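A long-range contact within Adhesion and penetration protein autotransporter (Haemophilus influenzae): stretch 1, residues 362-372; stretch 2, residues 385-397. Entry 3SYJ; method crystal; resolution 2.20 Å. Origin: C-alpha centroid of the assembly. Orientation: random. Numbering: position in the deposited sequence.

Stretch 1 362-372: GLYFEGNFTVS
Stretch 2, residues 385-397: HVSENSTVTWKVN

The two stretches lie side by side as parallel beta strands of one chain. Two ladders form, Tyr364-Phe365 with His385-Val386 and Phe369-Val371 with Val392-Trp394, and the register shifts by two between them. Strands 369-372 and 391-394 approach to 4.7 Å between axes, at 15°. Strand residues have extended backbones, with phi from -140° to -78° and psi from 104° to 148°.

Leu363 (chi1 m, chi2 t) accepts a hydrogen bond at O from His385 N, 2.7 Å. Its CD1 reaches Trp394 CH2, 3.5 Å.

Tyr364 (m, chi2 72°) pairs with His385 (t, chi2 -72°), CA to CA 4.6 Å. His385 CB lies over a face of the Tyr364 ring, 3.9 Å from its centroid. The two rings are near parallel, at 24°, but slid apart, with centroids 4.9 Å apart.

Phe365 (m, chi2 -84°) points to the other face of the sheet. Its N donates to His385 O, 2.7 Å. Its O accepts from Ser387 N at 3.0 Å and Ser387 OG at 2.8 Å. Ser387 is in the m rotamer, and its OG reaches the same carbonyl as its N. Water 1 links Phe365 O (2.9 Å) to His385 ND1 (2.8 Å). Phe365 CB packs on Val392 CG2, 3.5 Å.

Glu366 (t) points away, although its CB is 3.5 Å from Ser387 OG.

Gly367 has phi 103° and psi 171°. A CB here would jam against the preceding carbonyl O, so the backbone calls for glycine. Its N donates to Ser390 OG (chi1 m), 2.9 Å. Ser390 closes a type II turn from Ser387, with Glu388 at -57/137 and Asn389 at 69/8. This turn accommodates the register shift.

Asn368 (m, chi2 -42°; phi/psi -78/140) accepts at OD1 from Thr391 N, 2.8 Å. Water 2 joins the same OD1 (2.7 Å) to Thr391 OG1 (3.0 Å).

Phe369 (m, chi2 80°) pairs with Val392 (t), CA to CA 4.7 Å. Its N donates to Thr391 O, 3.0 Å, and its O accepts from Thr393 N, 2.8 Å.

Thr370 and Thr393, both m, pair at 4.8 Å between CA atoms. Water 4 bridges Thr370 OG1 (2.6 Å) and Thr393 OG1 (2.9 Å).

Val371 (t) pairs with Trp394 (t, chi2 -101°), CA to CA 5.1 Å. Val371 N donates to Thr393 O, 2.8 Å; Lys395 N donates to Val371 O, 2.9 Å. Val371 CG2 meets Val392 CG1 at 3.8 Å, and Val371 CG1 meets Trp394 CZ3 at 3.7 Å. Phe365, Val371, Val392 and Trp394 thus form one apolar cluster.

Ser372 (t) points away.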

# COMPACT_ATOMS: atom_id res chain seq x y z
N GLY A 362 50.28 41.50 -23.20
CA GLY A 362 49.70 40.49 -22.34
C GLY A 362 50.58 39.26 -22.23
O GLY A 362 51.70 39.24 -22.73
N LEU A 363 50.06 38.23 -21.56
CA LEU A 363 50.81 36.98 -21.37
C LEU A 363 50.05 35.74 -21.86
O LEU A 363 48.90 35.51 -21.50
CB LEU A 363 51.13 36.79 -19.88
CG LEU A 363 51.99 37.81 -19.15
CD1 LEU A 363 51.79 37.63 -17.66
CD2 LEU A 363 53.45 37.65 -19.53
N TYR A 364 50.72 34.95 -22.69
CA TYR A 364 50.20 33.65 -23.10
C TYR A 364 51.04 32.55 -22.47
O TYR A 364 52.28 32.60 -22.52
CB TYR A 364 50.23 33.50 -24.62
CG TYR A 364 49.15 34.30 -25.33
CD1 TYR A 364 49.22 35.68 -25.42
CD2 TYR A 364 48.06 33.66 -25.91
CE1 TYR A 364 48.23 36.41 -26.06
CE2 TYR A 364 47.08 34.38 -26.56
CZ TYR A 364 47.16 35.76 -26.63
OH TYR A 364 46.18 36.47 -27.28
N PHE A 365 50.39 31.56 -21.87
CA PHE A 365 51.11 30.42 -21.32
C PHE A 365 50.65 29.12 -21.99
O PHE A 365 49.46 28.81 -22.01
CB PHE A 365 50.94 30.34 -19.80
CG PHE A 365 51.63 31.46 -19.05
CD1 PHE A 365 52.98 31.38 -18.74
CD2 PHE A 365 50.92 32.59 -18.66
CE1 PHE A 365 53.62 32.41 -18.04
CE2 PHE A 365 51.56 33.62 -17.97
CZ PHE A 365 52.91 33.52 -17.66
N GLU A 366 51.61 28.39 -22.55
CA GLU A 366 51.34 27.06 -23.10
C GLU A 366 52.15 26.03 -22.31
O GLU A 366 53.37 25.97 -22.42
CB GLU A 366 51.70 27.02 -24.58
CG GLU A 366 51.83 25.63 -25.16
CD GLU A 366 50.55 25.12 -25.78
OE1 GLU A 366 50.17 25.63 -26.86
OE2 GLU A 366 49.93 24.19 -25.21
N GLY A 367 51.48 25.23 -21.49
CA GLY A 367 52.16 24.32 -20.58
C GLY A 367 52.15 24.87 -19.17
O GLY A 367 51.76 26.01 -18.94
N ASN A 368 52.58 24.06 -18.21
CA ASN A 368 52.53 24.46 -16.81
C ASN A 368 53.65 25.42 -16.45
O ASN A 368 54.78 25.25 -16.90
CB ASN A 368 52.59 23.24 -15.90
CG ASN A 368 51.51 22.24 -16.22
OD1 ASN A 368 50.37 22.61 -16.48
ND2 ASN A 368 51.87 20.95 -16.23
N PHE A 369 53.33 26.43 -15.64
CA PHE A 369 54.31 27.40 -15.19
C PHE A 369 54.14 27.75 -13.72
O PHE A 369 53.03 27.74 -13.19
CB PHE A 369 54.24 28.69 -16.03
CG PHE A 369 55.02 28.62 -17.30
CD1 PHE A 369 54.50 27.97 -18.41
CD2 PHE A 369 56.28 29.18 -17.39
CE1 PHE A 369 55.22 27.90 -19.59
CE2 PHE A 369 57.01 29.11 -18.57
CZ PHE A 369 56.49 28.47 -19.67
N THR A 370 55.26 28.05 -13.08
CA THR A 370 55.29 28.61 -11.73
C THR A 370 55.80 30.03 -11.88
O THR A 370 56.89 30.24 -12.41
CB THR A 370 56.22 27.82 -10.80
OG1 THR A 370 55.78 26.45 -10.72
CG2 THR A 370 56.22 28.42 -9.39
N VAL A 371 55.00 30.99 -11.44
CA VAL A 371 55.34 32.39 -11.62
C VAL A 371 55.46 33.02 -10.25
O VAL A 371 54.50 33.04 -9.47
CB VAL A 371 54.28 33.12 -12.45
CG1 VAL A 371 54.73 34.52 -12.77
CG2 VAL A 371 54.03 32.35 -13.74
N SER A 372 56.65 33.52 -9.95
CA SER A 372 56.98 33.88 -8.58
C SER A 372 57.76 35.18 -8.49
O SER A 372 58.64 35.44 -9.31
CB SER A 372 57.78 32.74 -7.95
OG SER A 372 58.52 33.20 -6.83
N HIS A 385 46.51 34.56 -20.79
CA HIS A 385 45.87 33.49 -21.53
C HIS A 385 46.56 32.16 -21.21
O HIS A 385 47.74 31.98 -21.50
CB HIS A 385 45.91 33.77 -23.03
CG HIS A 385 45.22 32.74 -23.87
ND1 HIS A 385 45.74 31.48 -24.08
CD2 HIS A 385 44.05 32.78 -24.56
CE1 HIS A 385 44.93 30.79 -24.85
NE2 HIS A 385 43.89 31.55 -25.16
N VAL A 386 45.82 31.25 -20.60
CA VAL A 386 46.36 29.94 -20.25
C VAL A 386 45.73 28.87 -21.12
O VAL A 386 44.50 28.74 -21.17
CB VAL A 386 46.10 29.61 -18.76
CG1 VAL A 386 46.72 28.27 -18.40
CG2 VAL A 386 46.62 30.72 -17.85
N SER A 387 46.58 28.10 -21.79
CA SER A 387 46.16 27.06 -22.74
C SER A 387 45.33 25.98 -22.08
O SER A 387 45.39 25.78 -20.87
CB SER A 387 47.38 26.36 -23.35
OG SER A 387 48.25 27.27 -23.99
N GLU A 388 44.58 25.25 -22.91
CA GLU A 388 43.85 24.09 -22.44
C GLU A 388 44.80 23.10 -21.79
O GLU A 388 45.89 22.84 -22.30
CB GLU A 388 43.12 23.41 -23.60
CG GLU A 388 42.08 22.40 -23.14
CD GLU A 388 41.27 21.82 -24.28
OE1 GLU A 388 41.55 22.13 -25.46
OE2 GLU A 388 40.33 21.04 -23.99
N ASN A 389 44.38 22.54 -20.66
CA ASN A 389 45.17 21.53 -19.96
C ASN A 389 46.46 22.06 -19.31
O ASN A 389 47.28 21.30 -18.84
CB ASN A 389 45.51 20.37 -20.90
CG ASN A 389 44.28 19.67 -21.43
OD1 ASN A 389 44.21 19.32 -22.61
ND2 ASN A 389 43.29 19.47 -20.57
N SER A 390 46.63 23.38 -19.30
CA SER A 390 47.80 23.97 -18.70
C SER A 390 47.43 24.60 -17.37
O SER A 390 46.32 25.10 -17.22
CB SER A 390 48.40 25.03 -19.61
OG SER A 390 48.81 24.46 -20.84
N THR A 391 48.34 24.55 -16.41
CA THR A 391 48.12 25.21 -15.13
C THR A 391 49.24 26.20 -14.87
O THR A 391 50.42 25.87 -14.98
CB THR A 391 48.00 24.22 -13.95
OG1 THR A 391 46.89 23.34 -14.14
CG2 THR A 391 47.81 24.97 -12.64
N VAL A 392 48.86 27.43 -14.54
CA VAL A 392 49.84 28.45 -14.22
C VAL A 392 49.67 28.86 -12.77
O VAL A 392 48.67 29.47 -12.40
CB VAL A 392 49.71 29.69 -15.14
CG1 VAL A 392 50.63 30.80 -14.66
CG2 VAL A 392 50.05 29.32 -16.57
N THR A 393 50.64 28.47 -11.95
CA THR A 393 50.64 28.85 -10.55
C THR A 393 51.12 30.30 -10.42
O THR A 393 52.29 30.59 -10.67
CB THR A 393 51.52 27.91 -9.73
OG1 THR A 393 51.11 26.56 -9.97
CG2 THR A 393 51.39 28.22 -8.25
N TRP A 394 50.21 31.19 -10.06
CA TRP A 394 50.44 32.63 -10.14
C TRP A 394 50.64 33.21 -8.75
O TRP A 394 49.68 33.37 -8.00
CB TRP A 394 49.24 33.30 -10.83
CG TRP A 394 49.46 34.75 -11.20
CD1 TRP A 394 49.00 35.84 -10.53
CD2 TRP A 394 50.19 35.24 -12.33
NE1 TRP A 394 49.40 36.99 -11.17
CE2 TRP A 394 50.14 36.65 -12.28
CE3 TRP A 394 50.88 34.64 -13.38
CZ2 TRP A 394 50.75 37.46 -13.23
CZ3 TRP A 394 51.50 35.44 -14.32
CH2 TRP A 394 51.43 36.84 -14.24
N LYS A 395 51.88 33.51 -8.39
CA LYS A 395 52.19 33.94 -7.03
C LYS A 395 52.49 35.43 -6.95
O LYS A 395 53.09 35.91 -5.98
CB LYS A 395 53.35 33.12 -6.47
CG LYS A 395 53.01 31.65 -6.33
CD LYS A 395 54.21 30.81 -5.90
CE LYS A 395 53.81 29.34 -5.76
NZ LYS A 395 54.97 28.43 -5.59
N VAL A 396 52.07 36.17 -7.97
CA VAL A 396 52.39 37.58 -8.08
C VAL A 396 51.14 38.43 -7.91
O VAL A 396 50.13 38.18 -8.56
CB VAL A 396 53.04 37.87 -9.43
CG1 VAL A 396 53.19 39.36 -9.64
CG2 VAL A 396 54.39 37.20 -9.50
N ASN A 397 51.21 39.42 -7.02
CA ASN A 397 50.05 40.27 -6.77
C ASN A 397 49.76 41.23 -7.92
O ASN A 397 50.53 41.33 -8.87
CB ASN A 397 50.23 41.06 -5.48
CG ASN A 397 49.91 40.25 -4.25
OD1 ASN A 397 50.64 40.30 -3.25
ND2 ASN A 397 48.81 39.49 -4.30
O HOH W 1 48.24 30.32 -24.14
O HOH W 2 48.26 21.19 -15.63
O HOH W 3 51.74 25.28 -12.20
O HOH W 4 53.77 25.69 -9.20